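Local coordinates for D-aminopeptidase (Bacillus subtilis, PDB 1HI9), which hydrolyses the N-terminal residue of peptides containing D-amino acids, as a zinc-dependent aminopeptidase whose active sites line the central chamber of a homodecamer, at residues G120-Y125 with S220-N225; M150-D155 with T169-K174; E163-V168 with D206-L211. All coordinates share one frame; numbering follows the deposited sequence.

Overall arrangement
From the N terminus, the first contact segment met is on strand 121-126, which is paired only much later with strand 218-223. Interaction 1 therefore closes a long loop, within the antiparallel sheet, that encloses both other contacts. Inside it, interaction 2 joins strands 148-152 and 169-176 of the mixed sheet, across helix 155-162. Interaction 3 begins between those strands, at 163-168, and is completed at 206-211 beyond helix 187-203, so interactions 2 and 3 cross along the chain. They also touch in space, V151 CG2 lying 4.3 Å from V168 CG2, with centres about 15 Å apart. The centre of interaction 1 stands about 25 Å from that of interaction 2.

Interaction 1: residues G120-Y125 with S220-N225; sequences GVRHFY and SIEFAN
R122 and E222 form a salt bridge, their side chains alongside each other, and are bonded through the backbone as well. R122 NE donates to E222 OE2 at 3.0 Å. The oxygen lies in the guanidinium plane and is met nearly along its C-O bond. A bend at chi3 (58°) turns NE to this position. An alanine in place of R122 would probably leave the E222 carboxylate without its mate within the subunit, and would also lose the weak bond from R122 NH1 to A224 O of a second subunit.

Backbone bonds run the length of the antiparallel pair. Y125 and S220 exchange two, Y125 N to S220 O at 2.7 Å and S220 N to Y125 O at 2.9 Å, and E222 N reaches H123 O. The register then slips by one: R122 N at 2.7 Å and, more weakly, H123 N at 3.3 Å both point at E222 O. This is a classic beta bulge, past which A224 N still bonds to G120 O.

On the face carrying F124 and I221, I221 CG2 comes to the edge of the F124 ring, 3.8 Å from CE2. Next to this pair, V121 CG1 touches both I221 CG2 and F223 CE2 at 4.0 Å. Helix 254-268 packs here through M261, M264 and T265, and the F124 side chain lies about 5 Å from that of the zinc ligand E133.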
# COMPACT_ATOMS: atom_id res chain seq x y z
N GLY A 120 20.35 -20.21 -0.86
CA GLY A 120 21.20 -20.45 -2.00
C GLY A 120 22.24 -21.56 -1.97
O GLY A 120 22.77 -21.93 -3.02
N VAL A 121 22.57 -22.11 -0.80
CA VAL A 121 23.58 -23.15 -0.80
C VAL A 121 22.99 -24.55 -0.89
O VAL A 121 21.94 -24.84 -0.30
CB VAL A 121 24.50 -23.11 0.45
CG1 VAL A 121 24.94 -21.68 0.73
CG2 VAL A 121 23.80 -23.71 1.63
N ARG A 122 23.65 -25.41 -1.65
CA ARG A 122 23.20 -26.78 -1.78
C ARG A 122 24.02 -27.68 -0.88
O ARG A 122 23.48 -28.60 -0.27
CB ARG A 122 23.31 -27.25 -3.23
CG ARG A 122 22.05 -27.00 -4.03
CD ARG A 122 22.24 -27.49 -5.43
NE ARG A 122 22.57 -28.91 -5.50
CZ ARG A 122 21.69 -29.90 -5.39
NH1 ARG A 122 20.41 -29.63 -5.19
NH2 ARG A 122 22.09 -31.16 -5.51
N HIS A 123 25.32 -27.41 -0.80
CA HIS A 123 26.22 -28.19 0.05
C HIS A 123 27.42 -27.38 0.54
O HIS A 123 27.90 -26.47 -0.13
CB HIS A 123 26.79 -29.41 -0.71
CG HIS A 123 25.77 -30.45 -1.06
ND1 HIS A 123 25.37 -30.69 -2.35
CD2 HIS A 123 25.07 -31.30 -0.28
CE1 HIS A 123 24.46 -31.65 -2.36
NE2 HIS A 123 24.25 -32.03 -1.11
N PHE A 124 27.88 -27.73 1.74
CA PHE A 124 29.05 -27.14 2.35
C PHE A 124 30.05 -28.30 2.39
O PHE A 124 29.65 -29.45 2.63
CB PHE A 124 28.77 -26.69 3.78
CG PHE A 124 28.20 -25.30 3.90
CD1 PHE A 124 27.48 -24.93 5.03
CD2 PHE A 124 28.40 -24.37 2.89
CE1 PHE A 124 26.96 -23.64 5.16
CE2 PHE A 124 27.90 -23.08 3.01
CZ PHE A 124 27.18 -22.71 4.15
N TYR A 125 31.33 -28.02 2.18
CA TYR A 125 32.35 -29.06 2.22
C TYR A 125 33.59 -28.60 2.98
O TYR A 125 34.10 -27.49 2.77
CB TYR A 125 32.79 -29.48 0.81
CG TYR A 125 31.77 -30.19 -0.05
CD1 TYR A 125 31.04 -29.49 -1.02
CD2 TYR A 125 31.53 -31.55 0.11
CE1 TYR A 125 30.11 -30.14 -1.82
CE2 TYR A 125 30.59 -32.21 -0.68
CZ TYR A 125 29.89 -31.50 -1.65
OH TYR A 125 28.96 -32.13 -2.46
N SER A 220 34.44 -25.65 0.54
CA SER A 220 33.80 -25.75 -0.76
C SER A 220 32.32 -25.47 -0.54
O SER A 220 31.70 -26.01 0.39
CB SER A 220 33.99 -27.14 -1.38
OG SER A 220 35.28 -27.28 -1.93
N ILE A 221 31.76 -24.62 -1.38
CA ILE A 221 30.35 -24.30 -1.28
C ILE A 221 29.72 -24.47 -2.64
O ILE A 221 30.14 -23.84 -3.61
CB ILE A 221 30.12 -22.84 -0.84
CG1 ILE A 221 30.88 -22.55 0.45
CG2 ILE A 221 28.62 -22.59 -0.66
CD1 ILE A 221 30.78 -21.14 0.91
N GLU A 222 28.73 -25.34 -2.72
CA GLU A 222 28.03 -25.55 -3.98
C GLU A 222 26.74 -24.74 -3.87
O GLU A 222 25.93 -24.97 -2.97
CB GLU A 222 27.70 -27.03 -4.16
CG GLU A 222 27.10 -27.34 -5.52
CD GLU A 222 26.72 -28.80 -5.67
OE1 GLU A 222 27.59 -29.67 -5.46
OE2 GLU A 222 25.56 -29.07 -5.99
N PHE A 223 26.56 -23.79 -4.78
CA PHE A 223 25.37 -22.95 -4.78
C PHE A 223 24.30 -23.48 -5.74
O PHE A 223 24.59 -24.30 -6.62
CB PHE A 223 25.74 -21.51 -5.16
CG PHE A 223 26.68 -20.86 -4.18
CD1 PHE A 223 28.05 -20.87 -4.40
CD2 PHE A 223 26.18 -20.26 -3.02
CE1 PHE A 223 28.93 -20.30 -3.47
CE2 PHE A 223 27.05 -19.68 -2.08
CZ PHE A 223 28.43 -19.69 -2.30
N ALA A 224 23.07 -23.01 -5.56
CA ALA A 224 21.96 -23.45 -6.40
C ALA A 224 22.13 -23.06 -7.87
O ALA A 224 21.83 -23.87 -8.75
CB ALA A 224 20.65 -22.91 -5.86
N ASN A 225 22.59 -21.83 -8.13
CA ASN A 225 22.78 -21.36 -9.51
C ASN A 225 24.15 -20.73 -9.71
O ASN A 225 24.87 -20.45 -8.75
CB ASN A 225 21.67 -20.37 -9.93
CG ASN A 225 21.68 -19.09 -9.11
OD1 ASN A 225 20.75 -18.82 -8.33
ND2 ASN A 225 22.72 -18.30 -9.28

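Interaction 2: residues M150-D155 with T169-K174; sequences MVAGDD and TTAAVK
V151 pairs with T169 and A171 of the neighbouring strand in a parallel ladder. V151 N donates to T169 O at 2.9 Å, and V151 O accepts A171 N at 3.0 Å. G153 repeats the pattern, its N bonding to A171 O and its O receiving V173 N at 2.9 Å. The backbone of G153 (phi 166°, psi -146°) lies in a region essentially open to glycine alone, and here the first strand turns its corner.

On the face of M150, A152 and A171, A152 CB and A171 CB are 3.9 Å apart. The M150 chain is bent at chi3 (134°), which places CE 4.1 Å from A171 CB; T198 and A201 of helix 187-203 also meet M150. Together with helix 155-162 the two strands make a beta-alpha-beta unit.

At the carboxyl ends of the strands, K174 CG lies 4.0 Å from D154 CB, but the polar tips part. D154 is the N-cap of helix 155-162, with OD1 accepting A157 N and OD2 bonded to T176 OG1. K174 NZ is gripped by the carbonyl oxygens of E10, I12 and L15. The chemistry thus ties the strand ends to a helix start and to the chain at zinc ligand E10.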
# COMPACT_ATOMS: atom_id res chain seq x y z
N MET A 150 25.42 -32.77 22.87
CA MET A 150 24.04 -33.03 22.49
C MET A 150 23.58 -32.18 21.31
O MET A 150 24.06 -31.07 21.11
CB MET A 150 23.13 -32.75 23.69
CG MET A 150 21.69 -33.19 23.52
SD MET A 150 20.72 -32.66 24.94
CE MET A 150 19.28 -31.96 24.14
N VAL A 151 22.65 -32.73 20.54
CA VAL A 151 22.08 -32.05 19.39
C VAL A 151 20.59 -32.36 19.39
O VAL A 151 20.20 -33.53 19.38
CB VAL A 151 22.71 -32.54 18.06
CG1 VAL A 151 21.99 -31.92 16.87
CG2 VAL A 151 24.19 -32.17 18.01
N ALA A 152 19.75 -31.32 19.42
CA ALA A 152 18.30 -31.50 19.42
C ALA A 152 17.69 -30.85 18.19
O ALA A 152 18.19 -29.83 17.69
CB ALA A 152 17.70 -30.91 20.67
N GLY A 153 16.61 -31.44 17.70
CA GLY A 153 15.94 -30.92 16.52
C GLY A 153 15.00 -31.99 16.02
O GLY A 153 14.43 -32.73 16.82
N ASP A 154 14.82 -32.08 14.71
CA ASP A 154 13.94 -33.11 14.16
C ASP A 154 14.73 -34.42 14.06
O ASP A 154 15.92 -34.46 14.36
CB ASP A 154 13.43 -32.70 12.77
CG ASP A 154 14.51 -32.80 11.69
OD1 ASP A 154 15.64 -32.34 11.91
OD2 ASP A 154 14.20 -33.33 10.62
N ASP A 155 14.06 -35.49 13.65
CA ASP A 155 14.70 -36.79 13.53
C ASP A 155 15.82 -36.77 12.51
O ASP A 155 16.81 -37.46 12.70
CB ASP A 155 13.67 -37.85 13.16
CG ASP A 155 13.03 -37.61 11.78
OD1 ASP A 155 12.53 -36.48 11.53
OD2 ASP A 155 13.02 -38.57 10.97
N THR A 169 24.71 -37.43 21.87
CA THR A 169 23.34 -37.64 22.33
C THR A 169 22.42 -36.75 21.48
O THR A 169 22.69 -35.57 21.29
CB THR A 169 23.18 -37.27 23.81
OG1 THR A 169 23.93 -38.19 24.62
CG2 THR A 169 21.72 -37.33 24.22
N THR A 170 21.34 -37.33 20.98
CA THR A 170 20.41 -36.58 20.16
C THR A 170 19.01 -36.63 20.74
O THR A 170 18.62 -37.60 21.39
CB THR A 170 20.37 -37.12 18.71
OG1 THR A 170 19.81 -38.43 18.70
CG2 THR A 170 21.78 -37.16 18.12
N ALA A 171 18.25 -35.57 20.49
CA ALA A 171 16.88 -35.47 20.98
C ALA A 171 15.98 -35.04 19.83
O ALA A 171 16.00 -33.89 19.40
CB ALA A 171 16.80 -34.47 22.12
N ALA A 172 15.19 -35.99 19.33
CA ALA A 172 14.28 -35.73 18.22
C ALA A 172 12.94 -35.26 18.75
O ALA A 172 12.06 -36.06 19.03
CB ALA A 172 14.11 -37.00 17.37
N VAL A 173 12.77 -33.95 18.85
CA VAL A 173 11.53 -33.41 19.38
C VAL A 173 10.37 -33.52 18.41
O VAL A 173 9.22 -33.31 18.78
CB VAL A 173 11.72 -31.93 19.80
CG1 VAL A 173 12.76 -31.85 20.91
CG2 VAL A 173 12.18 -31.10 18.60
N LYS A 174 10.66 -33.83 17.15
CA LYS A 174 9.60 -33.98 16.17
C LYS A 174 10.07 -34.86 15.01
O LYS A 174 11.26 -35.00 14.77
CB LYS A 174 9.16 -32.61 15.65
CG LYS A 174 10.28 -31.74 15.09
CD LYS A 174 9.78 -30.37 14.70
CE LYS A 174 10.93 -29.46 14.28
NZ LYS A 174 10.48 -28.06 13.93

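Interaction 3: residues E163-V168 with D206-L211; sequences ELIPNV and DKVKPL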
# COMPACT_ATOMS: atom_id res chain seq x y z
N GLU A 163 25.75 -39.34 12.71
CA GLU A 163 26.55 -39.90 11.62
C GLU A 163 27.85 -39.13 11.48
O GLU A 163 28.73 -39.53 10.72
CB GLU A 163 25.79 -39.84 10.30
CG GLU A 163 24.60 -40.79 10.24
CD GLU A 163 23.93 -40.83 8.87
OE1 GLU A 163 22.96 -41.59 8.71
OE2 GLU A 163 24.38 -40.09 7.96
N LEU A 164 27.96 -38.03 12.22
CA LEU A 164 29.14 -37.18 12.17
C LEU A 164 29.92 -37.22 13.48
O LEU A 164 31.14 -37.26 13.48
CB LEU A 164 28.74 -35.74 11.86
CG LEU A 164 29.87 -34.72 11.81
CD1 LEU A 164 30.67 -34.93 10.54
CD2 LEU A 164 29.31 -33.32 11.86
N ILE A 165 29.20 -37.22 14.60
CA ILE A 165 29.81 -37.23 15.92
C ILE A 165 29.51 -38.52 16.68
O ILE A 165 28.38 -38.75 17.12
CB ILE A 165 29.30 -36.05 16.76
CG1 ILE A 165 29.44 -34.75 15.97
CG2 ILE A 165 30.08 -35.97 18.07
CD1 ILE A 165 28.77 -33.55 16.64
N PRO A 166 30.52 -39.38 16.85
CA PRO A 166 30.34 -40.64 17.57
C PRO A 166 29.87 -40.49 19.02
O PRO A 166 30.39 -39.66 19.77
CB PRO A 166 31.73 -41.28 17.49
CG PRO A 166 32.27 -40.73 16.17
CD PRO A 166 31.86 -39.27 16.27
N ASN A 167 28.89 -41.30 19.41
CA ASN A 167 28.33 -41.30 20.76
C ASN A 167 27.59 -40.03 21.16
O ASN A 167 27.20 -39.87 22.32
CB ASN A 167 29.43 -41.57 21.80
CG ASN A 167 30.27 -42.78 21.46
OD1 ASN A 167 29.74 -43.86 21.24
ND2 ASN A 167 31.58 -42.59 21.40
N VAL A 168 27.38 -39.13 20.21
CA VAL A 168 26.68 -37.90 20.52
C VAL A 168 25.25 -38.21 20.95
O VAL A 168 24.65 -39.18 20.47
CB VAL A 168 26.64 -36.95 19.30
CG1 VAL A 168 25.80 -37.56 18.18
CG2 VAL A 168 26.07 -35.60 19.71
N ASP A 206 32.12 -37.90 28.70
CA ASP A 206 33.43 -38.50 28.48
C ASP A 206 33.51 -39.37 27.22
O ASP A 206 34.58 -39.55 26.66
CB ASP A 206 33.84 -39.32 29.71
CG ASP A 206 34.18 -38.45 30.91
OD1 ASP A 206 33.28 -37.73 31.41
OD2 ASP A 206 35.35 -38.48 31.35
N LYS A 207 32.37 -39.89 26.78
CA LYS A 207 32.35 -40.74 25.59
C LYS A 207 32.31 -39.97 24.27
O LYS A 207 32.35 -40.57 23.19
CB LYS A 207 31.17 -41.71 25.66
CG LYS A 207 31.31 -42.74 26.77
CD LYS A 207 30.19 -43.77 26.75
CE LYS A 207 30.39 -44.82 27.84
NZ LYS A 207 29.29 -45.82 27.86
N VAL A 208 32.25 -38.65 24.36
CA VAL A 208 32.21 -37.82 23.16
C VAL A 208 33.48 -37.02 22.96
O VAL A 208 33.95 -36.35 23.88
CB VAL A 208 31.02 -36.85 23.19
CG1 VAL A 208 30.96 -36.06 21.89
CG2 VAL A 208 29.73 -37.62 23.41
N LYS A 209 34.02 -37.07 21.75
CA LYS A 209 35.24 -36.35 21.44
C LYS A 209 35.01 -35.19 20.48
O LYS A 209 34.09 -35.22 19.67
CB LYS A 209 36.29 -37.30 20.84
CG LYS A 209 36.98 -38.20 21.85
CD LYS A 209 38.17 -38.89 21.20
CE LYS A 209 39.01 -39.65 22.22
NZ LYS A 209 40.28 -40.20 21.64
N PRO A 210 35.86 -34.16 20.57
CA PRO A 210 35.75 -32.98 19.72
C PRO A 210 35.93 -33.36 18.25
O PRO A 210 36.73 -34.23 17.93
CB PRO A 210 36.88 -32.08 20.22
CG PRO A 210 36.99 -32.45 21.67
CD PRO A 210 36.88 -33.96 21.61
N LEU A 211 35.17 -32.72 17.38
CA LEU A 211 35.26 -32.99 15.95
C LEU A 211 36.43 -32.18 15.41
O LEU A 211 36.25 -31.09 14.85
CB LEU A 211 33.97 -32.56 15.25
CG LEU A 211 33.46 -33.45 14.12
CD1 LEU A 211 32.50 -32.65 13.25
CD2 LEU A 211 34.60 -33.97 13.28
O HOH W 1 32.50 -38.56 19.38
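The type II beta turn from I165 to V168, in the link between helix 155-162 and strand 169-176, packs against the segment 206-211, which follows helix 187-203. Within the turn, V168 N closes back on I165 O at 3.3 Å.

One direct polar bond joins the two segments. N167 ND2 donates to K207 O at 2.8 Å, with a bent N-H...O angle of 137°. The oxygen lies 28° out of the amide plane of N167. N167 CB also rests against the same carbonyl, 3.4 Å from K207 O. A water lies between P166 O and K209 N, but it sits too close to P166 O for its place to be relied on.

The remaining contacts are van der Waals packing. V208 uses its two methyls separately: with CG1 anti to the backbone N (chi1 -177°), that methyl meets I165 CG2 at 3.9 Å, while CG2 rests against the carbonyl oxygen of N167, 3.6 Å from N167 O. Further along, L164 and L211 cross at about a right angle. L211 CD1 is pressed against the forked end of L164, 3.5 Å from CD2 and 3.6 Å from CG. Helix 133-143 is the common floor, A138 touching both I165 and L211 and L134 touching L164, while P147 packs on V208.

The turn itself follows textbook form. P166 takes the second position, where proline's fixed phi fits, and N167 takes the third with a positive phi, a conformation that asparagine tolerates better than most residues. Here the turn brings the chain from helix 155-162 into strand 169-176, the return leg of a beta-alpha-beta crossover.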